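Local coordinates for putative NADH-flavin reductase (Lactobacillus casei ATCC 334, PDB 3H2S), which binds NADPH in a Rossmann-type fold and probably acts as an NAD(P)H-dependent oxidoreductase, at residues A[14-19]-A[67-72]; A[99-104]-A[194-199]. All blocks are in the same frame, centred on the assembly; numbering follows the deposited sequence.

Contact 1 of 2, residues A[14-19]-A[67-72]; sequences SAIVAE and VDALSV. With NDP (NADPH dihydro-nicotinamide-adenine-dinucleotide phosphate), chain C.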
loop_
_atom_site.group_PDB
_atom_site.type_symbol
_atom_site.label_atom_id
_atom_site.label_comp_id
_atom_site.label_asym_id
_atom_site.label_seq_id
_atom_site.Cartn_x
_atom_site.Cartn_y
_atom_site.Cartn_z
ATOM N N SER A 14 -13.431 5.166 20.102
ATOM C CA SER A 14 -14.629 5.517 20.836
ATOM C C SER A 14 -14.526 6.945 21.381
ATOM O O SER A 14 -15.520 7.674 21.423
ATOM C CB SER A 14 -14.883 4.524 21.966
ATOM O OG SER A 14 -13.826 4.547 22.898
ATOM N N ALA A 15 -13.303 7.363 21.699
ATOM C CA ALA A 15 -13.048 8.722 22.169
ATOM C C ALA A 15 -13.257 9.714 21.023
ATOM O O ALA A 15 -13.807 10.805 21.222
ATOM C CB ALA A 15 -11.641 8.828 22.704
ATOM N N ILE A 16 -12.803 9.327 19.831
ATOM C CA ILE A 16 -12.996 10.130 18.617
ATOM C C ILE A 16 -14.478 10.287 18.273
ATOM O O ILE A 16 -14.939 11.384 17.936
ATOM C CB ILE A 16 -12.256 9.514 17.417
ATOM C CG1 ILE A 16 -10.730 9.574 17.656
ATOM C CG2 ILE A 16 -12.650 10.227 16.128
ATOM C CD1 ILE A 16 -9.934 8.487 16.908
ATOM N N VAL A 17 -15.234 9.197 18.393
ATOM C CA VAL A 17 -16.674 9.255 18.133
ATOM C C VAL A 17 -17.356 10.236 19.078
ATOM O O VAL A 17 -18.102 11.118 18.639
ATOM C CB VAL A 17 -17.347 7.862 18.232
ATOM C CG1 VAL A 17 -18.883 8.002 18.229
ATOM C CG2 VAL A 17 -16.901 6.974 17.079
ATOM N N ALA A 18 -16.976 10.187 20.358
ATOM C CA ALA A 18 -17.563 11.069 21.362
ATOM C C ALA A 18 -17.221 12.539 21.098
ATOM O O ALA A 18 -18.096 13.411 21.145
ATOM C CB ALA A 18 -17.101 10.658 22.769
ATOM N N GLU A 19 -15.960 12.803 20.783
ATOM C CA GLU A 19 -15.518 14.169 20.531
ATOM C C GLU A 19 -16.186 14.696 19.262
ATOM O O GLU A 19 -16.572 15.863 19.197
ATOM C CB GLU A 19 -13.993 14.243 20.396
ATOM C CG GLU A 19 -13.463 15.671 20.157
ATOM C CD GLU A 19 -13.754 16.612 21.327
ATOM O OE1 GLU A 19 -14.030 16.109 22.443
ATOM O OE2 GLU A 19 -13.723 17.855 21.131
ATOM N N VAL A 67 -11.367 8.688 9.787
ATOM C CA VAL A 67 -10.308 8.525 10.764
ATOM C C VAL A 67 -9.951 7.056 10.911
ATOM O O VAL A 67 -10.832 6.216 11.123
ATOM C CB VAL A 67 -10.700 9.114 12.142
ATOM C CG1 VAL A 67 -9.541 8.906 13.153
ATOM C CG2 VAL A 67 -11.040 10.592 11.997
ATOM N N ASP A 68 -8.672 6.740 10.742
ATOM C CA ASP A 68 -8.187 5.363 10.907
ATOM C C ASP A 68 -7.694 5.132 12.349
ATOM O O ASP A 68 -6.590 5.538 12.708
ATOM C CB ASP A 68 -7.090 5.043 9.872
ATOM C CG ASP A 68 -6.511 3.636 10.018
ATOM O OD1 ASP A 68 -6.796 2.949 11.022
ATOM O OD2 ASP A 68 -5.738 3.216 9.110
ATOM N N ALA A 69 -8.561 4.567 13.192
ATOM C CA ALA A 69 -8.181 4.239 14.561
ATOM C C ALA A 69 -8.117 2.736 14.784
ATOM O O ALA A 69 -8.338 2.257 15.895
ATOM C CB ALA A 69 -9.179 4.879 15.560
ATOM N N LEU A 70 -7.870 1.987 13.714
ATOM C CA LEU A 70 -7.747 0.531 13.806
ATOM C C LEU A 70 -6.412 0.158 14.426
ATOM O O LEU A 70 -5.417 0.880 14.263
ATOM C CB LEU A 70 -7.856 -0.105 12.410
ATOM C CG LEU A 70 -9.208 0.002 11.714
ATOM C CD1 LEU A 70 -9.037 -0.110 10.190
ATOM C CD2 LEU A 70 -10.208 -1.016 12.247
ATOM N N SER A 71 -6.380 -1.001 15.085
ATOM C CA SER A 71 -5.129 -1.526 15.610
ATOM C C SER A 71 -5.030 -3.041 15.491
ATOM O O SER A 71 -5.960 -3.703 15.016
ATOM C CB SER A 71 -4.931 -1.103 17.060
ATOM O OG SER A 71 -3.547 -1.138 17.388
ATOM N N VAL A 72 -3.904 -3.579 15.946
ATOM C CA VAL A 72 -3.640 -5.004 15.883
ATOM C C VAL A 72 -3.074 -5.423 17.231
ATOM O O VAL A 72 -2.085 -4.839 17.699
ATOM C CB VAL A 72 -2.585 -5.326 14.812
ATOM C CG1 VAL A 72 -2.329 -6.832 14.754
ATOM C CG2 VAL A 72 -3.024 -4.800 13.442
HETATM P PA NDP C . -7.837 -0.780 20.099
HETATM O O1A NDP C . -7.002 -2.061 20.389
HETATM O O2A NDP C . -8.664 -0.211 21.200
HETATM O O5B NDP C . -8.788 -1.495 18.892
HETATM C C5B NDP C . -8.745 -0.655 17.710
HETATM C C4B NDP C . -9.921 -1.040 16.730
HETATM O O4B NDP C . -9.439 -2.019 15.831
HETATM C C3B NDP C . -11.129 -1.717 17.461
HETATM O O3B NDP C . -12.256 -0.984 17.096
HETATM C C2B NDP C . -11.143 -3.164 16.817
HETATM O O2B NDP C . -12.375 -3.782 16.691
HETATM C C1B NDP C . -10.516 -2.814 15.432
HETATM N N9A NDP C . -9.948 -4.016 14.800
HETATM C C8A NDP C . -8.826 -4.726 15.301
HETATM N N7A NDP C . -8.482 -5.764 14.535
HETATM C C5A NDP C . -9.398 -5.719 13.462
HETATM C C6A NDP C . -9.502 -6.548 12.332
HETATM N N6A NDP C . -8.646 -7.601 12.213
HETATM N N1A NDP C . -10.644 -6.459 11.558
HETATM C C2A NDP C . -11.432 -5.361 11.756
HETATM N N3A NDP C . -11.316 -4.373 12.694
HETATM C C4A NDP C . -10.312 -4.636 13.599
HETATM O O3 NDP C . -6.642 0.197 19.772
HETATM P PN NDP C . -6.060 1.635 20.249
HETATM O O1N NDP C . -7.229 2.636 20.301
HETATM O O2N NDP C . -5.468 1.342 21.594
HETATM O O5D NDP C . -4.986 2.225 19.170
HETATM C C5D NDP C . -5.378 3.089 18.099
HETATM C C4D NDP C . -4.100 3.471 17.331
HETATM O O4D NDP C . -3.186 3.927 18.313
HETATM C C3D NDP C . -3.389 2.355 16.509
HETATM O O3D NDP C . -2.816 2.893 15.374
HETATM C C2D NDP C . -2.333 1.850 17.559
HETATM O O2D NDP C . -1.197 1.316 16.926
HETATM C C1D NDP C . -1.962 3.244 18.179
HETATM N N1N NDP C . -1.188 3.089 19.409
HETATM C C2N NDP C . 0.196 3.546 19.358
HETATM C C3N NDP C . 1.043 3.155 20.570
HETATM C C7N NDP C . 2.244 4.077 20.681
HETATM O O7N NDP C . 2.853 4.404 19.671
HETATM N N7N NDP C . 2.727 4.395 21.941
HETATM C C4N NDP C . 0.357 2.883 21.893
HETATM C C5N NDP C . -0.957 2.153 21.777
HETATM C C6N NDP C . -1.768 2.342 20.514
HETATM P P2B NDP C . -13.078 -4.491 17.979
HETATM O O1X NDP C . -13.554 -3.372 18.975
HETATM O O2X NDP C . -14.424 -5.113 17.450
HETATM O O3X NDP C . -12.178 -5.469 18.653
#
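I16 of helix 11-22 meets V67 and A69, at the end of strand 65-68 and just past it, through a single methyl group. Its CD1 lies 3.8 Å from V67 CG1, where the two side chains reach toward each other tip to tip, and 3.9 Å from A69 CB. I16 CG1 is anti to the carbonyl carbon (chi1 -66°), and chi2 of 154° extends the chain, so that CD1 is carried out from the helix to the sheet. All three residues are buried, and no hydrogen bond crosses between the segments.

Around this apolar point, backbone hydrogen bonds from V67 to A4 and L6 hold strand 65-68 beside strand 2-6, and A69 also pairs with L6. At the strand's last residue the chain turns: D68 OD1 accepts from L70 N at 3.1 Å, nearly along the C-O axis, closing an Asx turn. Here the polypeptide leaves the sheet and runs along the dinucleotide. S71 N gives a weak hydrogen bond of 3.3 Å to the adenosine ribose oxygen O4B of NADPH, while L70 CD2 packs 3.6 Å from adenine N3A. S71 OG sits 3.2 Å from C2D of the nicotinamide ribose, and thus the two residues touch both halves of the cofactor.

This is the Rossmann principle in miniature: the first helix lies on the sheet, and the loop after the fourth strand in chain order lines the nucleotide site. The chemistry divides accordingly. Between these two segments only apolar contacts join the helix to the strand end and the loop after it, while the D68 carboxylate and the backbone N-H groups of L70 and S71 shape the loop and meet NADPH.

Contact 2 of 2, residues A[99-104]-A[194-199]; sequences LAVFIL and LAILDQ. With NDP (NADPH dihydro-nicotinamide-adenine-dinucleotide phosphate), chain C.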
loop_
_atom_site.group_PDB
_atom_site.type_symbol
_atom_site.label_atom_id
_atom_site.label_comp_id
_atom_site.label_asym_id
_atom_site.label_seq_id
_atom_site.Cartn_x
_atom_site.Cartn_y
_atom_site.Cartn_z
ATOM N N LEU A 99 -10.718 14.318 3.845
ATOM C CA LEU A 99 -9.619 14.311 4.797
ATOM C C LEU A 99 -9.497 12.934 5.428
ATOM O O LEU A 99 -10.488 12.348 5.860
ATOM C CB LEU A 99 -9.874 15.333 5.910
ATOM C CG LEU A 99 -9.987 16.806 5.530
ATOM C CD1 LEU A 99 -10.319 17.606 6.789
ATOM C CD2 LEU A 99 -8.667 17.257 4.974
ATOM N N ALA A 100 -8.277 12.431 5.524
ATOM C CA ALA A 100 -8.053 11.149 6.191
ATOM C C ALA A 100 -6.986 11.307 7.261
ATOM O O ALA A 100 -5.823 11.576 6.944
ATOM C CB ALA A 100 -7.626 10.098 5.177
ATOM N N VAL A 101 -7.368 11.103 8.522
ATOM C CA VAL A 101 -6.404 11.122 9.612
ATOM C C VAL A 101 -6.011 9.710 10.028
ATOM O O VAL A 101 -6.862 8.892 10.375
ATOM C CB VAL A 101 -6.941 11.904 10.843
ATOM C CG1 VAL A 101 -5.940 11.859 12.022
ATOM C CG2 VAL A 101 -7.252 13.335 10.452
ATOM N N PHE A 102 -4.713 9.450 10.039
ATOM C CA PHE A 102 -4.188 8.141 10.446
ATOM C C PHE A 102 -3.456 8.293 11.765
ATOM O O PHE A 102 -2.638 9.213 11.922
ATOM C CB PHE A 102 -3.209 7.602 9.392
ATOM C CG PHE A 102 -3.838 7.333 8.070
ATOM C CD1 PHE A 102 -4.278 6.063 7.751
ATOM C CD2 PHE A 102 -4.021 8.363 7.146
ATOM C CE1 PHE A 102 -4.901 5.804 6.531
ATOM C CE2 PHE A 102 -4.689 8.129 5.941
ATOM C CZ PHE A 102 -5.121 6.844 5.629
ATOM N N ILE A 103 -3.839 7.472 12.744
ATOM C CA ILE A 103 -3.092 7.387 13.980
ATOM C C ILE A 103 -1.913 6.442 13.750
ATOM O O ILE A 103 -2.092 5.271 13.396
ATOM C CB ILE A 103 -3.915 6.859 15.163
ATOM C CG1 ILE A 103 -5.165 7.737 15.416
ATOM C CG2 ILE A 103 -3.042 6.803 16.401
ATOM C CD1 ILE A 103 -6.013 7.258 16.590
ATOM N N LEU A 104 -0.714 6.945 13.999
ATOM C CA LEU A 104 0.502 6.192 13.725
ATOM C C LEU A 104 1.118 5.719 15.039
ATOM O O LEU A 104 0.434 5.642 16.063
ATOM C CB LEU A 104 1.478 7.062 12.920
ATOM C CG LEU A 104 0.948 7.493 11.543
ATOM C CD1 LEU A 104 1.875 8.520 10.900
ATOM C CD2 LEU A 104 0.731 6.294 10.618
ATOM N N LEU A 194 -9.177 15.214 20.817
ATOM C CA LEU A 194 -9.110 16.669 20.622
ATOM C C LEU A 194 -8.250 17.008 19.415
ATOM O O LEU A 194 -8.632 17.830 18.583
ATOM C CB LEU A 194 -8.527 17.383 21.857
ATOM C CG LEU A 194 -9.344 17.483 23.149
ATOM C CD1 LEU A 194 -8.658 18.451 24.121
ATOM C CD2 LEU A 194 -10.778 17.918 22.869
ATOM N N ALA A 195 -7.049 16.441 19.382
ATOM C CA ALA A 195 -6.076 16.723 18.319
ATOM C C ALA A 195 -6.596 16.319 16.939
ATOM O O ALA A 195 -6.388 17.010 15.956
ATOM C CB ALA A 195 -4.729 16.020 18.630
ATOM N N ILE A 196 -7.207 15.144 16.860
ATOM C CA ILE A 196 -7.794 14.677 15.625
ATOM C C ILE A 196 -8.916 15.574 15.113
ATOM O O ILE A 196 -8.890 15.997 13.958
ATOM C CB ILE A 196 -8.264 13.219 15.769
ATOM C CG1 ILE A 196 -7.030 12.304 15.915
ATOM C CG2 ILE A 196 -9.122 12.816 14.559
ATOM C CD1 ILE A 196 -7.355 10.841 16.224
ATOM N N LEU A 197 -9.857 15.918 15.991
ATOM C CA LEU A 197 -10.968 16.763 15.616
ATOM C C LEU A 197 -10.500 18.174 15.316
ATOM O O LEU A 197 -11.041 18.819 14.430
ATOM C CB LEU A 197 -12.069 16.768 16.685
ATOM C CG LEU A 197 -13.197 15.752 16.441
ATOM C CD1 LEU A 197 -13.891 16.004 15.109
ATOM C CD2 LEU A 197 -12.667 14.327 16.520
ATOM N N ASP A 198 -9.453 18.621 16.007
ATOM C CA ASP A 198 -8.859 19.927 15.702
ATOM C C ASP A 198 -8.384 19.962 14.257
ATOM O O ASP A 198 -8.577 20.951 13.558
ATOM C CB ASP A 198 -7.700 20.243 16.650
ATOM C CG ASP A 198 -8.176 20.809 17.979
ATOM O OD1 ASP A 198 -9.396 21.030 18.137
ATOM O OD2 ASP A 198 -7.326 21.039 18.859
ATOM N N GLN A 199 -7.676 18.910 13.843
ATOM C CA GLN A 199 -7.175 18.834 12.464
ATOM C C GLN A 199 -8.316 18.742 11.461
ATOM O O GLN A 199 -8.248 19.323 10.388
ATOM C CB GLN A 199 -6.224 17.644 12.307
ATOM C CG GLN A 199 -4.863 17.866 12.930
ATOM C CD GLN A 199 -4.082 18.987 12.254
ATOM O OE1 GLN A 199 -4.205 19.206 11.053
ATOM N NE2 GLN A 199 -3.347 19.749 13.042
HETATM P PA NDP C . -7.837 -0.780 20.099
HETATM O O1A NDP C . -7.002 -2.061 20.389
HETATM O O2A NDP C . -8.664 -0.211 21.200
HETATM O O5B NDP C . -8.788 -1.495 18.892
HETATM C C5B NDP C . -8.745 -0.655 17.710
HETATM C C4B NDP C . -9.921 -1.040 16.730
HETATM O O4B NDP C . -9.439 -2.019 15.831
HETATM C C3B NDP C . -11.129 -1.717 17.461
HETATM O O3B NDP C . -12.256 -0.984 17.096
HETATM C C2B NDP C . -11.143 -3.164 16.817
HETATM O O2B NDP C . -12.375 -3.782 16.691
HETATM C C1B NDP C . -10.516 -2.814 15.432
HETATM N N9A NDP C . -9.948 -4.016 14.800
HETATM C C8A NDP C . -8.826 -4.726 15.301
HETATM N N7A NDP C . -8.482 -5.764 14.535
HETATM C C5A NDP C . -9.398 -5.719 13.462
HETATM C C6A NDP C . -9.502 -6.548 12.332
HETATM N N6A NDP C . -8.646 -7.601 12.213
HETATM N N1A NDP C . -10.644 -6.459 11.558
HETATM C C2A NDP C . -11.432 -5.361 11.756
HETATM N N3A NDP C . -11.316 -4.373 12.694
HETATM C C4A NDP C . -10.312 -4.636 13.599
HETATM O O3 NDP C . -6.642 0.197 19.772
HETATM P PN NDP C . -6.060 1.635 20.249
HETATM O O1N NDP C . -7.229 2.636 20.301
HETATM O O2N NDP C . -5.468 1.342 21.594
HETATM O O5D NDP C . -4.986 2.225 19.170
HETATM C C5D NDP C . -5.378 3.089 18.099
HETATM C C4D NDP C . -4.100 3.471 17.331
HETATM O O4D NDP C . -3.186 3.927 18.313
HETATM C C3D NDP C . -3.389 2.355 16.509
HETATM O O3D NDP C . -2.816 2.893 15.374
HETATM C C2D NDP C . -2.333 1.850 17.559
HETATM O O2D NDP C . -1.197 1.316 16.926
HETATM C C1D NDP C . -1.962 3.244 18.179
HETATM N N1N NDP C . -1.188 3.089 19.409
HETATM C C2N NDP C . 0.196 3.546 19.358
HETATM C C3N NDP C . 1.043 3.155 20.570
HETATM C C7N NDP C . 2.244 4.077 20.681
HETATM O O7N NDP C . 2.853 4.404 19.671
HETATM N N7N NDP C . 2.727 4.395 21.941
HETATM C C4N NDP C . 0.357 2.883 21.893
HETATM C C5N NDP C . -0.957 2.153 21.777
HETATM C C6N NDP C . -1.768 2.342 20.514
HETATM P P2B NDP C . -13.078 -4.491 17.979
HETATM O O1X NDP C . -13.554 -3.372 18.975
HETATM O O2X NDP C . -14.424 -5.113 17.450
HETATM O O3X NDP C . -12.178 -5.469 18.653
#
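I196, V101 and Q199 bury the most surface where helix 189-201 lies against strand 99-103, one of the parallel strands in the mixed sheet of this Rossmann-type fold. The short segments run nearly antiparallel, at 159°, with their axes 9.7 Å apart at closest approach, a separation bridged by apolar side chains.

I196 is the knot of the interface. Its CG1 and CG2 both come up to V101 CG1, the former at 4.1 Å, with the two side chains crossing obliquely. V101 presents that methyl because CG1 stands anti to its own backbone N (chi1 177°). The outer end of I196 goes elsewhere: CD1 packs 3.8 Å from I103 CD1, with the two isoleucines at about a right angle. I196 also touches I156 of the adjacent strand 153-158, which places it over two neighbouring strands.

Q199, one helical turn on, takes part loosely, through its backbone: its O lies 4.5 Å from L99 CD1 at the start of the strand, while OE1 accepts hydrogen bonds from the backbone N of T204 and of A205. The carbonyl oxygen of the amide is thus engaged by the chain that follows the helix, and no hydrogen bond links the two segments.

Toward its C-terminal end the strand passes from core to cofactor. I103 faces two ways, its CG1 and CD1 against the helix and its CG2 against the nicotinamide ribose of NADPH, with L104 following it into the pocket. On that ribose side, I103 CG2 comes within 3.5 Å of the ring oxygen O4D.

In the fold
Contact 1 and contact 2 come in series along the chain, the first closing before the second opens, yet their centres are only 10 Å apart. Strands 65-68 and 99-103 are neighbours in one parallel part of the sheet, joined by a probable hydrogen bond from D68 N to V101 O. Helices 11-22 and 189-201 also touch each other: I16 CD1 and I196 CD1 lie 3.6 Å apart, merging the two apolar patches into one core. Both contacts reach NADPH, so distant parts of the sequence together pack a core beside the cofactor, and A69 to S71 and I103 to L104 continue from it into the NADPH pocket.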